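Local coordinates for probable TonB-dependent siderophore receptor PiuA (Acinetobacter baumannii, PDB 5FP1), which probably binds iron-chelating siderophores, possibly ferric enterobactin with micromolar affinity, as the first step of iron uptake across the outer membrane, at residues 214-228 with 265-279. Sequence-based numbering, arbitrary orientation.
Sequences PTRATLSYYYLQTDD and QKQENHIGTIKLEHD
Two neighbouring antiparallel strands of the TonB-dependent receptor β-barrel run side by side here, paired from T215 with H278 to Q225 with E268. Alternate residues face opposite ways: R216, T218, S220, Y222, I271, T273 and E277 turn to the inside, where Y222 meets F112 and I271 touches N103 of the plug, whereas L219, Y221, Y223, H270, I274 and L276 lie on the outer surface.

Outside, aliphatic side chains suit a lipid-facing wall: L219 CD2 packs on I274 CG2 at 3.7 Å. Farther along, histidine, with two ring nitrogens, lets H270 join a tyrosine hydroxyl to a glutamate carboxylate. Its ND1 shares a hydrogen bond with Y221 OH (2.7 Å), and its NE2 donates almost straight (175°) to the anti lone pair of E268 OE2, fixing the ring's rotation. Y223 CD1 lies over one face of this imidazole, 3.5 Å from H270 CE1. A detergent molecule bound near H270 is consistent with a membrane-facing surface.

Inside, arginine's flat, multidentate head lets R216 bridge two acids. Bent at chi3, it grips D279 end-on, NH1 to OD2 at 2.8 Å and NH2 to OD1. R216 NH2 also reaches E277 OE1 at 3.1 Å from above that carboxylate's plane. T285 is a second partner of D279. A water donates to E277 OE2 and K275 O and accepts from T218 OG1, which is also hydrogen-bonded to T208 OG1 of adjoining strand 197-209.

Near the far end the regular backbone pairing changes: with chi1 at 75°, T226 OG1 sits between its own N and carbonyl carbon and accepts the Q267 N-H at 2.9 Å.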
loop_
_atom_site.group_PDB
_atom_site.type_symbol
_atom_site.label_atom_id
_atom_site.label_comp_id
_atom_site.label_asym_id
_atom_site.label_seq_id
_atom_site.Cartn_x
_atom_site.Cartn_y
_atom_site.Cartn_z
ATOM N N PRO A 214 -20.740 21.752 19.043
ATOM C CA PRO A 214 -20.331 20.638 19.899
ATOM C C PRO A 214 -20.834 19.269 19.452
ATOM O O PRO A 214 -20.422 18.268 20.015
ATOM C CB PRO A 214 -20.977 20.982 21.262
ATOM C CG PRO A 214 -21.208 22.462 21.231
ATOM C CD PRO A 214 -21.539 22.749 19.790
ATOM N N THR A 215 -21.736 19.222 18.475
ATOM C CA THR A 215 -22.347 17.965 18.077
ATOM C C THR A 215 -22.347 17.864 16.561
ATOM O O THR A 215 -22.870 18.733 15.868
ATOM C CB THR A 215 -23.757 17.872 18.637
ATOM O OG1 THR A 215 -23.678 17.978 20.064
ATOM C CG2 THR A 215 -24.402 16.556 18.271
ATOM N N ARG A 216 -21.688 16.835 16.040
ATOM C CA ARG A 216 -21.366 16.807 14.612
ATOM C C ARG A 216 -21.656 15.429 14.032
ATOM O O ARG A 216 -21.601 14.414 14.738
ATOM C CB ARG A 216 -19.913 17.199 14.381
ATOM C CG ARG A 216 -19.572 18.598 14.884
ATOM C CD ARG A 216 -18.084 18.921 14.829
ATOM N NE ARG A 216 -17.266 18.030 15.662
ATOM C CZ ARG A 216 -17.037 18.193 16.961
ATOM N NH1 ARG A 216 -17.579 19.210 17.631
ATOM N NH2 ARG A 216 -16.273 17.318 17.606
ATOM N N ALA A 217 -22.013 15.396 12.751
ATOM C CA ALA A 217 -22.282 14.132 12.086
ATOM C C ALA A 217 -21.793 14.273 10.659
ATOM O O ALA A 217 -21.959 15.337 10.046
ATOM C CB ALA A 217 -23.747 13.784 12.130
ATOM N N THR A 218 -21.157 13.215 10.143
ATOM C CA THR A 218 -20.644 13.210 8.765
ATOM C C THR A 218 -21.041 11.879 8.123
ATOM O O THR A 218 -20.826 10.819 8.718
ATOM C CB THR A 218 -19.129 13.438 8.736
ATOM O OG1 THR A 218 -18.814 14.676 9.381
ATOM C CG2 THR A 218 -18.572 13.509 7.305
ATOM N N LEU A 219 -21.724 11.966 6.974
ATOM C CA LEU A 219 -22.128 10.815 6.168
ATOM C C LEU A 219 -21.300 10.857 4.883
ATOM O O LEU A 219 -21.234 11.883 4.195
ATOM C CB LEU A 219 -23.606 10.886 5.770
ATOM C CG LEU A 219 -24.620 11.079 6.884
ATOM C CD1 LEU A 219 -26.017 11.206 6.302
ATOM C CD2 LEU A 219 -24.565 9.915 7.844
ATOM N N SER A 220 -20.653 9.752 4.536
ATOM C CA SER A 220 -19.848 9.776 3.328
ATOM C C SER A 220 -19.928 8.453 2.575
ATOM O O SER A 220 -20.283 7.416 3.144
ATOM C CB SER A 220 -18.406 10.162 3.657
ATOM O OG SER A 220 -17.793 9.128 4.337
ATOM N N TYR A 221 -19.663 8.530 1.278
ATOM C CA TYR A 221 -19.721 7.385 0.412
ATOM C C TYR A 221 -18.585 7.516 -0.565
ATOM O O TYR A 221 -18.226 8.628 -0.976
ATOM C CB TYR A 221 -21.062 7.366 -0.327
ATOM C CG TYR A 221 -21.202 6.323 -1.403
ATOM C CD1 TYR A 221 -21.212 4.953 -1.085
ATOM C CD2 TYR A 221 -21.370 6.679 -2.743
ATOM C CE1 TYR A 221 -21.361 3.993 -2.073
ATOM C CE2 TYR A 221 -21.515 5.713 -3.729
ATOM C CZ TYR A 221 -21.496 4.376 -3.393
ATOM O OH TYR A 221 -21.665 3.407 -4.369
ATOM N N TYR A 222 -18.019 6.366 -0.938
ATOM C CA TYR A 222 -16.935 6.293 -1.880
ATOM C C TYR A 222 -17.224 5.139 -2.824
ATOM O O TYR A 222 -17.620 4.055 -2.393
ATOM C CB TYR A 222 -15.601 6.046 -1.159
ATOM C CG TYR A 222 -14.409 5.954 -2.099
ATOM C CD1 TYR A 222 -13.832 7.090 -2.622
ATOM C CD2 TYR A 222 -13.872 4.721 -2.470
ATOM C CE1 TYR A 222 -12.755 7.023 -3.486
ATOM C CE2 TYR A 222 -12.795 4.645 -3.333
ATOM C CZ TYR A 222 -12.231 5.795 -3.839
ATOM O OH TYR A 222 -11.134 5.742 -4.692
ATOM N N TYR A 223 -17.007 5.381 -4.104
ATOM C CA TYR A 223 -17.207 4.379 -5.143
ATOM C C TYR A 223 -16.115 4.524 -6.171
ATOM O O TYR A 223 -15.810 5.634 -6.632
ATOM C CB TYR A 223 -18.549 4.585 -5.846
ATOM C CG TYR A 223 -18.678 3.894 -7.210
ATOM C CD1 TYR A 223 -19.000 2.548 -7.301
ATOM C CD2 TYR A 223 -18.496 4.601 -8.388
ATOM C CE1 TYR A 223 -19.144 1.922 -8.535
ATOM C CE2 TYR A 223 -18.641 3.996 -9.633
ATOM C CZ TYR A 223 -18.964 2.662 -9.707
ATOM O OH TYR A 223 -19.110 2.070 -10.953
ATOM N N LEU A 224 -15.541 3.387 -6.541
ATOM C CA LEU A 224 -14.592 3.295 -7.627
ATOM C C LEU A 224 -14.754 1.987 -8.356
ATOM O O LEU A 224 -14.843 0.901 -7.728
ATOM C CB LEU A 224 -13.154 3.384 -7.102
ATOM C CG LEU A 224 -12.068 3.394 -8.182
ATOM C CD1 LEU A 224 -12.013 4.713 -8.908
ATOM C CD2 LEU A 224 -10.692 3.094 -7.592
ATOM N N GLN A 225 -14.782 2.069 -9.682
ATOM C CA GLN A 225 -14.940 0.875 -10.497
ATOM C C GLN A 225 -13.975 0.920 -11.654
ATOM O O GLN A 225 -13.823 1.968 -12.312
ATOM C CB GLN A 225 -16.395 0.732 -10.999
ATOM C CG GLN A 225 -16.647 -0.630 -11.644
ATOM C CD GLN A 225 -18.122 -0.992 -11.818
ATOM O OE1 GLN A 225 -19.047 -0.370 -11.245
ATOM N NE2 GLN A 225 -18.349 -2.040 -12.605
ATOM N N THR A 226 -13.280 -0.201 -11.880
ATOM C CA THR A 226 -12.235 -0.270 -12.902
ATOM C C THR A 226 -12.535 -1.332 -13.939
ATOM O O THR A 226 -13.274 -2.294 -13.682
ATOM C CB THR A 226 -10.847 -0.635 -12.311
ATOM O OG1 THR A 226 -10.842 -2.037 -11.993
ATOM C CG2 THR A 226 -10.545 0.152 -11.071
ATOM N N ASP A 227 -11.904 -1.187 -15.105
ATOM C CA ASP A 227 -12.071 -2.121 -16.220
ATOM C C ASP A 227 -10.759 -2.096 -16.992
ATOM O O ASP A 227 -10.542 -1.217 -17.840
ATOM C CB ASP A 227 -13.247 -1.650 -17.106
ATOM C CG ASP A 227 -13.582 -2.624 -18.247
ATOM O OD1 ASP A 227 -13.136 -3.780 -18.253
ATOM O OD2 ASP A 227 -14.328 -2.219 -19.152
ATOM N N ASP A 228 -9.861 -3.019 -16.667
ATOM C CA ASP A 228 -8.499 -2.943 -17.114
ATOM C C ASP A 228 -8.105 -4.141 -17.978
ATOM O O ASP A 228 -8.716 -5.218 -17.879
ATOM C CB ASP A 228 -7.533 -2.971 -15.926
ATOM C CG ASP A 228 -7.716 -1.829 -14.952
ATOM O OD1 ASP A 228 -8.300 -0.762 -15.288
ATOM O OD2 ASP A 228 -7.179 -2.003 -13.831
ATOM N N GLN A 265 -9.140 -7.310 -15.752
ATOM C CA GLN A 265 -9.322 -7.106 -14.327
ATOM C C GLN A 265 -10.369 -6.063 -14.102
ATOM O O GLN A 265 -10.311 -4.971 -14.667
ATOM C CB GLN A 265 -8.007 -6.690 -13.648
ATOM C CG GLN A 265 -8.119 -6.437 -12.138
ATOM C CD GLN A 265 -6.798 -6.688 -11.410
ATOM O OE1 GLN A 265 -5.718 -6.458 -11.965
ATOM N NE2 GLN A 265 -6.882 -7.203 -10.164
ATOM N N LYS A 266 -11.314 -6.408 -13.252
ATOM C CA LYS A 266 -12.388 -5.515 -12.881
ATOM C C LYS A 266 -12.501 -5.452 -11.361
ATOM O O LYS A 266 -12.701 -6.466 -10.685
ATOM C CB LYS A 266 -13.705 -6.040 -13.462
ATOM C CG LYS A 266 -13.746 -6.026 -14.986
ATOM C CD LYS A 266 -14.836 -6.949 -15.528
ATOM C CE LYS A 266 -14.923 -6.832 -17.043
ATOM N NZ LYS A 266 -16.066 -7.615 -17.592
ATOM N N GLN A 267 -12.303 -4.260 -10.823
ATOM C CA GLN A 267 -12.448 -4.041 -9.405
ATOM C C GLN A 267 -13.641 -3.138 -9.187
ATOM O O GLN A 267 -13.901 -2.211 -9.970
ATOM C CB GLN A 267 -11.169 -3.404 -8.842
ATOM C CG GLN A 267 -9.922 -4.245 -9.092
ATOM C CD GLN A 267 -8.704 -3.784 -8.325
ATOM O OE1 GLN A 267 -8.546 -2.606 -8.014
ATOM N NE2 GLN A 267 -7.831 -4.718 -8.015
ATOM N N GLU A 268 -14.303 -3.342 -8.066
ATOM C CA GLU A 268 -15.417 -2.488 -7.685
ATOM C C GLU A 268 -15.458 -2.343 -6.179
ATOM O O GLU A 268 -15.524 -3.328 -5.460
ATOM C CB GLU A 268 -16.743 -3.075 -8.184
ATOM C CG GLU A 268 -17.927 -2.165 -7.894
ATOM C CD GLU A 268 -19.261 -2.745 -8.378
ATOM O OE1 GLU A 268 -19.274 -3.649 -9.243
ATOM O OE2 GLU A 268 -20.307 -2.290 -7.893
ATOM N N ASN A 269 -15.383 -1.101 -5.718
ATOM C CA ASN A 269 -15.312 -0.801 -4.311
ATOM C C ASN A 269 -16.331 0.253 -3.908
ATOM O O ASN A 269 -16.433 1.283 -4.570
ATOM C CB ASN A 269 -13.917 -0.360 -3.944
ATOM C CG ASN A 269 -12.958 -1.541 -3.859
ATOM O OD1 ASN A 269 -12.881 -2.238 -2.844
ATOM N ND2 ASN A 269 -12.307 -1.823 -4.965
ATOM N N HIS A 270 -17.027 -0.031 -2.807
ATOM C CA HIS A 270 -17.985 0.891 -2.203
ATOM C C HIS A 270 -17.631 1.007 -0.751
ATOM O O HIS A 270 -17.380 -0.017 -0.091
ATOM C CB HIS A 270 -19.404 0.321 -2.274
ATOM C CG HIS A 270 -19.903 0.043 -3.648
ATOM N ND1 HIS A 270 -20.810 0.867 -4.286
ATOM C CD2 HIS A 270 -19.671 -0.991 -4.498
ATOM C CE1 HIS A 270 -21.096 0.364 -5.474
ATOM N NE2 HIS A 270 -20.410 -0.756 -5.632
ATOM N N ILE A 271 -17.619 2.233 -0.221
ATOM C CA ILE A 271 -17.468 2.424 1.221
ATOM C C ILE A 271 -18.511 3.464 1.702
ATOM O O ILE A 271 -18.598 4.554 1.136
ATOM C CB ILE A 271 -16.062 2.972 1.608
ATOM C CG1 ILE A 271 -14.937 2.105 1.031
ATOM C CG2 ILE A 271 -15.927 3.075 3.142
ATOM C CD1 ILE A 271 -13.539 2.665 1.247
ATOM N N GLY A 272 -19.249 3.115 2.745
ATOM C CA GLY A 272 -20.226 4.014 3.372
ATOM C C GLY A 272 -19.833 4.215 4.829
ATOM O O GLY A 272 -19.574 3.247 5.547
ATOM N N THR A 273 -19.762 5.470 5.263
ATOM C CA THR A 273 -19.310 5.799 6.618
ATOM C C THR A 273 -20.277 6.766 7.308
ATOM O O THR A 273 -20.712 7.739 6.698
ATOM C CB THR A 273 -17.921 6.440 6.574
ATOM O OG1 THR A 273 -17.018 5.579 5.860
ATOM C CG2 THR A 273 -17.386 6.662 7.944
ATOM N N ILE A 274 -20.568 6.490 8.577
ATOM C CA ILE A 274 -21.282 7.415 9.446
ATOM C C ILE A 274 -20.439 7.726 10.677
ATOM O O ILE A 274 -20.152 6.835 11.468
ATOM C CB ILE A 274 -22.626 6.831 9.927
ATOM C CG1 ILE A 274 -23.485 6.402 8.736
ATOM C CG2 ILE A 274 -23.373 7.890 10.735
ATOM C CD1 ILE A 274 -24.596 5.443 9.104
ATOM N N LYS A 275 -20.052 8.984 10.823
ATOM C CA LYS A 275 -19.253 9.410 11.948
ATOM C C LYS A 275 -20.017 10.431 12.778
ATOM O O LYS A 275 -20.436 11.468 12.260
ATOM C CB LYS A 275 -17.972 10.032 11.468
ATOM C CG LYS A 275 -17.068 10.487 12.583
ATOM C CD LYS A 275 -15.672 10.690 12.042
ATOM C CE LYS A 275 -15.015 11.922 12.595
ATOM N NZ LYS A 275 -14.151 12.504 11.535
ATOM N N LEU A 276 -20.191 10.113 14.051
ATOM C CA LEU A 276 -20.905 10.985 15.011
ATOM C C LEU A 276 -19.917 11.438 16.084
ATOM O O LEU A 276 -19.178 10.615 16.653
ATOM C CB LEU A 276 -22.023 10.217 15.684
ATOM C CG LEU A 276 -22.974 9.529 14.715
ATOM C CD1 LEU A 276 -23.927 8.616 15.422
ATOM C CD2 LEU A 276 -23.703 10.560 13.880
ATOM N N GLU A 277 -19.910 12.730 16.369
ATOM C CA GLU A 277 -19.021 13.288 17.382
ATOM C C GLU A 277 -19.814 14.152 18.361
ATOM O O GLU A 277 -20.742 14.887 17.957
ATOM C CB GLU A 277 -18.004 14.196 16.743
ATOM C CG GLU A 277 -17.316 13.663 15.507
ATOM C CD GLU A 277 -16.495 14.755 14.871
ATOM O OE1 GLU A 277 -15.530 15.205 15.522
ATOM O OE2 GLU A 277 -16.855 15.219 13.775
ATOM N N HIS A 278 -19.456 14.068 19.635
ATOM C CA HIS A 278 -20.042 14.966 20.641
ATOM C C HIS A 278 -18.966 15.425 21.610
ATOM O O HIS A 278 -18.258 14.599 22.184
ATOM C CB HIS A 278 -21.167 14.300 21.406
ATOM C CG HIS A 278 -21.812 15.214 22.403
ATOM N ND1 HIS A 278 -22.345 16.436 22.047
ATOM C CD2 HIS A 278 -21.968 15.109 23.746
ATOM C CE1 HIS A 278 -22.813 17.040 23.128
ATOM N NE2 HIS A 278 -22.596 16.257 24.170
ATOM N N ASP A 279 -18.830 16.735 21.752
ATOM C CA ASP A 279 -17.892 17.330 22.695
ATOM C C ASP A 279 -18.502 17.369 24.098
ATOM O O ASP A 279 -19.363 18.203 24.403
ATOM C CB ASP A 279 -17.509 18.735 22.244
ATOM C CG ASP A 279 -16.808 18.753 20.920
ATOM O OD1 ASP A 279 -16.278 17.698 20.495
ATOM O OD2 ASP A 279 -16.775 19.824 20.281
HETATM O O HOH W 1 -18.817 14.102 12.178
HETATM O O HOH W 2 -18.519 9.958 7.326
HETATM O O HOH W 3 -17.265 6.496 2.889
HETATM O O HOH W 4 -12.332 -0.359 -7.422
HETATM O O HOH W 5 -5.100 -4.214 -13.577
#